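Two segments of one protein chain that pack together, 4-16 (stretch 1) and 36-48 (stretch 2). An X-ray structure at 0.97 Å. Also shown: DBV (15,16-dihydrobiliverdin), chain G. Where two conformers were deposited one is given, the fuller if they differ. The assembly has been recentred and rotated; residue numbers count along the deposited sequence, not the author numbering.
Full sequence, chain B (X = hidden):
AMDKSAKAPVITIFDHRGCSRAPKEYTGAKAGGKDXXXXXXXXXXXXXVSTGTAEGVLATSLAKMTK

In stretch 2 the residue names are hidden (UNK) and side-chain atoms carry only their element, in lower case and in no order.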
# COMPACT_ATOMS: atom_id res chain seq x y z
N LYS B 4 -20.40 4.83 15.65
CA LYS B 4 -19.53 3.77 16.21
C LYS B 4 -19.58 2.42 15.44
O LYS B 4 -18.92 1.43 15.83
CB LYS B 4 -19.71 3.56 17.71
CG LYS B 4 -19.58 4.86 18.50
CD LYS B 4 -19.96 4.70 19.94
CE LYS B 4 -19.74 5.98 20.69
NZ LYS B 4 -19.97 5.82 22.15
N SER B 5 -20.29 2.39 14.33
CA SER B 5 -20.46 1.16 13.56
C SER B 5 -19.23 0.73 12.80
O SER B 5 -19.21 -0.35 12.25
CB SER B 5 -21.61 1.38 12.55
OG SER B 5 -21.26 2.33 11.56
N ALA B 6 -18.26 1.65 12.63
CA ALA B 6 -17.10 1.44 11.77
C ALA B 6 -17.48 1.30 10.28
O ALA B 6 -16.63 0.91 9.48
CB ALA B 6 -16.21 0.30 12.22
N LYS B 7 -18.71 1.72 9.93
CA LYS B 7 -19.10 1.74 8.52
C LYS B 7 -18.68 3.06 7.88
O LYS B 7 -18.64 4.10 8.54
CB LYS B 7 -20.62 1.53 8.38
CG LYS B 7 -21.03 0.15 8.83
CD LYS B 7 -22.53 0.06 8.79
CE LYS B 7 -23.00 -1.29 9.13
NZ LYS B 7 -24.46 -1.43 8.90
N ALA B 8 -18.45 3.01 6.58
CA ALA B 8 -18.15 4.22 5.82
C ALA B 8 -18.62 3.95 4.38
O ALA B 8 -18.75 2.81 3.93
CB ALA B 8 -16.68 4.54 5.85
N PRO B 9 -18.80 5.05 3.62
CA PRO B 9 -19.17 4.91 2.19
C PRO B 9 -17.93 4.52 1.36
O PRO B 9 -16.97 5.30 1.25
CB PRO B 9 -19.67 6.31 1.81
CG PRO B 9 -19.02 7.22 2.81
CD PRO B 9 -18.90 6.44 4.07
N VAL B 10 -17.96 3.32 0.80
CA VAL B 10 -16.95 2.86 -0.13
C VAL B 10 -17.43 3.24 -1.53
O VAL B 10 -18.49 2.77 -2.00
CB VAL B 10 -16.68 1.37 -0.03
CG1 VAL B 10 -15.73 0.88 -1.11
CG2 VAL B 10 -16.13 1.01 1.37
N ILE B 11 -16.68 4.09 -2.19
CA ILE B 11 -16.97 4.57 -3.55
C ILE B 11 -16.05 3.83 -4.50
O ILE B 11 -14.83 3.72 -4.28
CB ILE B 11 -16.71 6.07 -3.64
CG1 ILE B 11 -17.62 6.83 -2.71
CG2 ILE B 11 -16.84 6.57 -5.07
CD1 ILE B 11 -17.14 8.25 -2.38
N THR B 12 -16.63 3.31 -5.59
CA THR B 12 -15.84 2.76 -6.69
C THR B 12 -16.21 3.53 -7.95
O THR B 12 -17.39 3.54 -8.36
CB THR B 12 -16.10 1.28 -6.90
OG1 THR B 12 -16.04 0.54 -5.66
CG2 THR B 12 -15.04 0.69 -7.80
N ILE B 13 -15.24 4.19 -8.54
CA ILE B 13 -15.43 4.99 -9.76
C ILE B 13 -15.02 4.10 -10.94
O ILE B 13 -13.84 3.79 -11.13
CB ILE B 13 -14.57 6.24 -9.72
CG1 ILE B 13 -14.79 7.17 -8.48
CG2 ILE B 13 -14.72 7.04 -11.02
CD1 ILE B 13 -16.18 7.76 -8.38
N PHE B 14 -16.01 3.65 -11.71
CA PHE B 14 -15.79 2.78 -12.88
C PHE B 14 -15.89 3.59 -14.16
O PHE B 14 -16.97 3.72 -14.74
CB PHE B 14 -16.87 1.69 -12.95
CG PHE B 14 -16.83 0.62 -11.88
CD1 PHE B 14 -17.61 0.70 -10.76
CD2 PHE B 14 -16.05 -0.49 -12.06
CE1 PHE B 14 -17.64 -0.30 -9.83
CE2 PHE B 14 -16.07 -1.52 -11.12
CZ PHE B 14 -16.87 -1.43 -10.04
N ASP B 15 -14.78 4.10 -14.63
CA ASP B 15 -14.73 4.70 -15.95
C ASP B 15 -14.16 3.61 -16.85
O ASP B 15 -12.96 3.38 -16.92
CB ASP B 15 -13.86 5.94 -15.99
CG ASP B 15 -13.47 6.39 -17.36
OD1 ASP B 15 -13.99 5.83 -18.37
OD2 ASP B 15 -12.65 7.33 -17.43
N HIS B 16 -15.06 2.85 -17.48
CA HIS B 16 -14.68 1.70 -18.27
C HIS B 16 -15.10 1.93 -19.74
O HIS B 16 -15.51 1.02 -20.46
CB HIS B 16 -15.27 0.40 -17.69
CG HIS B 16 -14.52 -0.11 -16.47
ND1 HIS B 16 -14.85 -1.32 -15.92
CD2 HIS B 16 -13.48 0.40 -15.76
CE1 HIS B 16 -14.03 -1.53 -14.92
NE2 HIS B 16 -13.19 -0.51 -14.78
N UNK B 36 -22.76 5.81 -20.72
CA UNK B 36 -23.25 4.44 -20.62
C UNK B 36 -22.16 3.41 -20.36
O UNK B 36 -22.45 2.25 -20.10
c UNK B 36 -25.28 4.95 -22.04
c UNK B 36 -24.04 4.09 -21.90
o UNK B 36 -25.66 5.26 -23.20
o UNK B 36 -25.89 5.31 -21.01
N UNK B 37 -20.90 3.84 -20.43
CA UNK B 37 -19.73 2.98 -20.18
C UNK B 37 -19.01 3.35 -18.86
O UNK B 37 -17.91 2.87 -18.61
c UNK B 37 -18.76 3.04 -21.33
o UNK B 37 -17.98 3.68 -24.42
c UNK B 37 -18.15 2.66 -23.72
o UNK B 37 -17.41 1.73 -23.73
c UNK B 37 -19.33 2.61 -22.67
N UNK B 38 -19.65 4.19 -18.06
CA UNK B 38 -19.06 4.70 -16.82
C UNK B 38 -20.12 4.69 -15.73
O UNK B 38 -21.30 4.78 -15.99
c UNK B 38 -18.09 8.87 -18.74
s UNK B 38 -16.70 7.86 -18.29
c UNK B 38 -18.51 6.14 -17.03
c UNK B 38 -17.54 6.25 -18.16
N UNK B 39 -19.66 4.58 -14.47
CA UNK B 39 -20.56 4.41 -13.39
C UNK B 39 -19.84 4.91 -12.08
O UNK B 39 -18.66 4.62 -11.91
c UNK B 39 -21.43 0.94 -10.73
c UNK B 39 -22.34 2.68 -12.68
c UNK B 39 -20.97 2.90 -13.38
s UNK B 39 -22.53 0.97 -12.16
N UNK B 40 -20.59 5.49 -11.16
CA UNK B 40 -20.21 5.65 -9.76
C UNK B 40 -21.00 4.64 -8.95
O UNK B 40 -22.22 4.62 -9.00
c UNK B 40 -20.51 7.07 -9.26
c UNK B 40 -19.79 8.10 -10.10
c UNK B 40 -20.14 7.22 -7.77
N UNK B 41 -20.29 3.80 -8.19
CA UNK B 41 -20.89 2.88 -7.23
C UNK B 41 -20.59 3.42 -5.82
O UNK B 41 -19.48 3.87 -5.54
c UNK B 41 -20.25 1.51 -7.35
c UNK B 41 -19.91 -0.83 -6.54
c UNK B 41 -20.71 0.46 -6.40
c UNK B 41 -20.32 -1.86 -5.55
n UNK B 41 -19.34 -2.99 -5.53
N UNK B 42 -21.57 3.31 -4.93
CA UNK B 42 -21.32 3.58 -3.52
C UNK B 42 -22.03 2.51 -2.70
O UNK B 42 -23.09 2.03 -3.07
c UNK B 42 -21.74 4.97 -3.10
N UNK B 43 -21.44 2.18 -1.54
CA UNK B 43 -21.99 1.14 -0.68
C UNK B 43 -21.53 1.40 0.74
O UNK B 43 -20.36 1.76 0.96
n UNK B 43 -22.47 -3.75 -0.84
c UNK B 43 -21.47 -0.21 -1.16
o UNK B 43 -20.56 -2.85 -1.65
c UNK B 43 -22.09 -1.43 -0.47
c UNK B 43 -21.64 -2.74 -1.02
N UNK B 44 -22.43 1.20 1.69
CA UNK B 44 -22.07 1.26 3.10
C UNK B 44 -21.39 -0.07 3.47
O UNK B 44 -22.01 -1.11 3.33
o UNK B 44 -23.03 1.25 5.32
c UNK B 44 -23.34 1.45 3.94
N UNK B 45 -20.14 0.02 3.95
CA UNK B 45 -19.32 -1.16 4.22
C UNK B 45 -18.71 -1.00 5.59
O UNK B 45 -18.17 0.06 5.90
c UNK B 45 -17.34 -2.49 3.45
c UNK B 45 -18.21 -1.34 3.15
c UNK B 45 -18.84 -1.44 1.75
N UNK B 46 -18.73 -2.06 6.41
CA UNK B 46 -17.93 -2.08 7.63
C UNK B 46 -16.45 -2.14 7.26
O UNK B 46 -15.96 -3.07 6.56
n UNK B 46 -17.78 -5.66 12.81
c UNK B 46 -18.32 -3.29 8.48
c UNK B 46 -17.98 -4.46 10.67
c UNK B 46 -17.63 -3.25 9.83
c UNK B 46 -17.43 -4.40 12.04
N UNK B 47 -15.71 -1.15 7.73
CA UNK B 47 -14.29 -1.05 7.40
C UNK B 47 -13.51 -1.96 8.36
O UNK B 47 -13.63 -1.81 9.59
c UNK B 47 -14.66 1.32 6.61
c UNK B 47 -14.80 0.88 5.15
c UNK B 47 -12.34 0.50 7.16
c UNK B 47 -13.81 0.40 7.51
N UNK B 48 -12.74 -2.87 7.79
CA UNK B 48 -11.97 -3.86 8.52
C UNK B 48 -10.52 -3.82 8.07
O UNK B 48 -10.22 -3.72 6.88
o UNK B 48 -14.52 -7.71 8.53
c UNK B 48 -14.24 -6.82 9.38
c UNK B 48 -13.97 -5.43 8.83
o UNK B 48 -14.16 -7.07 10.65
c UNK B 48 -12.54 -5.27 8.32
NA DBV G . -13.09 -7.09 -17.70
C1A DBV G . -12.36 -7.41 -18.79
C2A DBV G . -12.09 -6.20 -19.58
C3A DBV G . -12.74 -5.17 -18.94
C4A DBV G . -13.36 -5.72 -17.73
CMA DBV G . -11.27 -6.20 -20.79
CBA DBV G . -12.18 -2.74 -18.47
OA DBV G . -11.96 -8.56 -19.06
CHA DBV G . -14.07 -5.05 -16.79
CAA DBV G . -12.83 -3.74 -19.40
NB DBV G . -15.76 -5.10 -15.02
C1B DBV G . -14.61 -5.62 -15.57
C2B DBV G . -14.12 -6.66 -14.72
C3B DBV G . -15.07 -6.82 -13.72
C4B DBV G . -16.11 -5.84 -13.89
CHB DBV G . -17.14 -5.60 -13.00
CMB DBV G . -12.79 -7.33 -14.74
CAB DBV G . -15.03 -7.85 -12.63
CBB DBV G . -15.50 -9.24 -13.12
CGB DBV G . -16.87 -9.15 -13.74
O1B DBV G . -17.86 -8.97 -13.00
O2B DBV G . -16.95 -9.21 -15.03
CHC DBV G . -19.31 -1.22 -13.72
NC DBV G . -18.11 -3.38 -13.63
C1C DBV G . -18.03 -4.53 -12.83
C2C DBV G . -18.97 -4.37 -11.76
C3C DBV G . -19.56 -3.12 -11.92
C4C DBV G . -19.04 -2.55 -13.07
CMC DBV G . -20.57 -2.47 -11.00
CAC DBV G . -19.19 -5.37 -10.68
CBC DBV G . -18.12 -5.41 -9.59
CGC DBV G . -18.06 -4.36 -8.53
O1C DBV G . -19.14 -3.83 -8.20
O2C DBV G . -16.96 -4.04 -7.98
ND DBV G . -21.46 -1.80 -14.81
C1D DBV G . -20.10 -1.35 -15.04
C2D DBV G . -20.30 -0.03 -15.70
C3D DBV G . -21.59 0.25 -15.85
C4D DBV G . -22.36 -0.90 -15.28
CMD DBV G . -19.12 0.79 -16.14
CAD DBV G . -22.16 1.46 -16.44
CBD DBV G . -23.44 1.70 -16.66
OD DBV G . -23.60 -1.05 -15.24
O HOH W 1 -25.13 0.12 6.44
O HOH W 2 -23.63 -1.67 6.04
O HOH W 3 -16.50 -2.34 -5.85

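Position 36 has two side-chain carbons, the second carrying two oxygens: a carboxylate on a short stem, D36. It lies beyond reach of stretch 1; both carboxylate oxygens are hydrogen-bonded elsewhere in the structure. Position 37 has three carbons, the last bearing two oxygens, and its backbone O accepts a hydrogen bond from H16 N (3.1 Å). It is E37, a polar side chain at a partly exposed position.

At 38 the chain runs carbon, carbon, sulfur, carbon, unbranched, and the sulfur lies 3.4 Å from D15 OD1, on the face shared with that aspartate: M38, whose flexible thioether fills buried space. Position 39 repeats the pattern on the opposite face, its terminal carbon 3.8 Å from F14 CD1. This is M39; its CE also lies 3.5 Å from the bilin methyl CMC, so one slender chain touches both ring and pigment.

Position 40 has three carbons, forked at the first, and both branch carbons lie 4.0 Å from I13 CD1: V40. Its CG1 is also 4.3 Å from I11 CG2, and a branch at CB suits a strand. Position 41 carries four carbons in a row ending in nitrogen; its CB sits at the edge of the F14 ring, 4.0 Å from CE1. It is K41, whose extended chain carries NZ to DBV O1C, a 2.8 Å hydrogen bond. A water joins K41 NZ, T12 OG1 and DBV O2C.

A single carbon, paired with the bulkier I11, marks 42 as the small A42. Position 43 has three carbons ending in one oxygen and one nitrogen, and its backbone O accepts from V10 N (2.9 Å): Q43, polar and partly exposed, its NE2 hydrogen-bonded elsewhere in the structure. At 44, one carbon and an oxygen, 3.7 Å from K7 CD, give S44. Two waters donate to its OG and accept from K7 NZ, linking the side chains.

Position 45 is another three-carbon fork, its CB 3.6 Å from V10 CG2: V45, beta-branched for a strand and apolar against V10. Four carbons and a nitrogen, paired with K7, make 46 K46; both chains lead their ends away, leaving aliphatic stems near each other. Position 47 has four carbons, forked at the first, one arm two long; that arm meets A8 CB (from its first carbon, 3.9 Å) and V10 CG2 (from its tip, 4.0 Å): I47, apolar among apolar neighbours. Three carbons and two terminal oxygens at 48 give E48, exposed and free of contact.

The strands run antiparallel. Four reciprocal pairs of backbone hydrogen bonds, such as T12/K41, are flanked by a single bond at each end. Alternation sorts V40 with I11 and I13 on one face, and M39 and K41 with F14 on the other, beside the bilin.

Stretch 2 (36-48) DEMMVKAQSVKIE
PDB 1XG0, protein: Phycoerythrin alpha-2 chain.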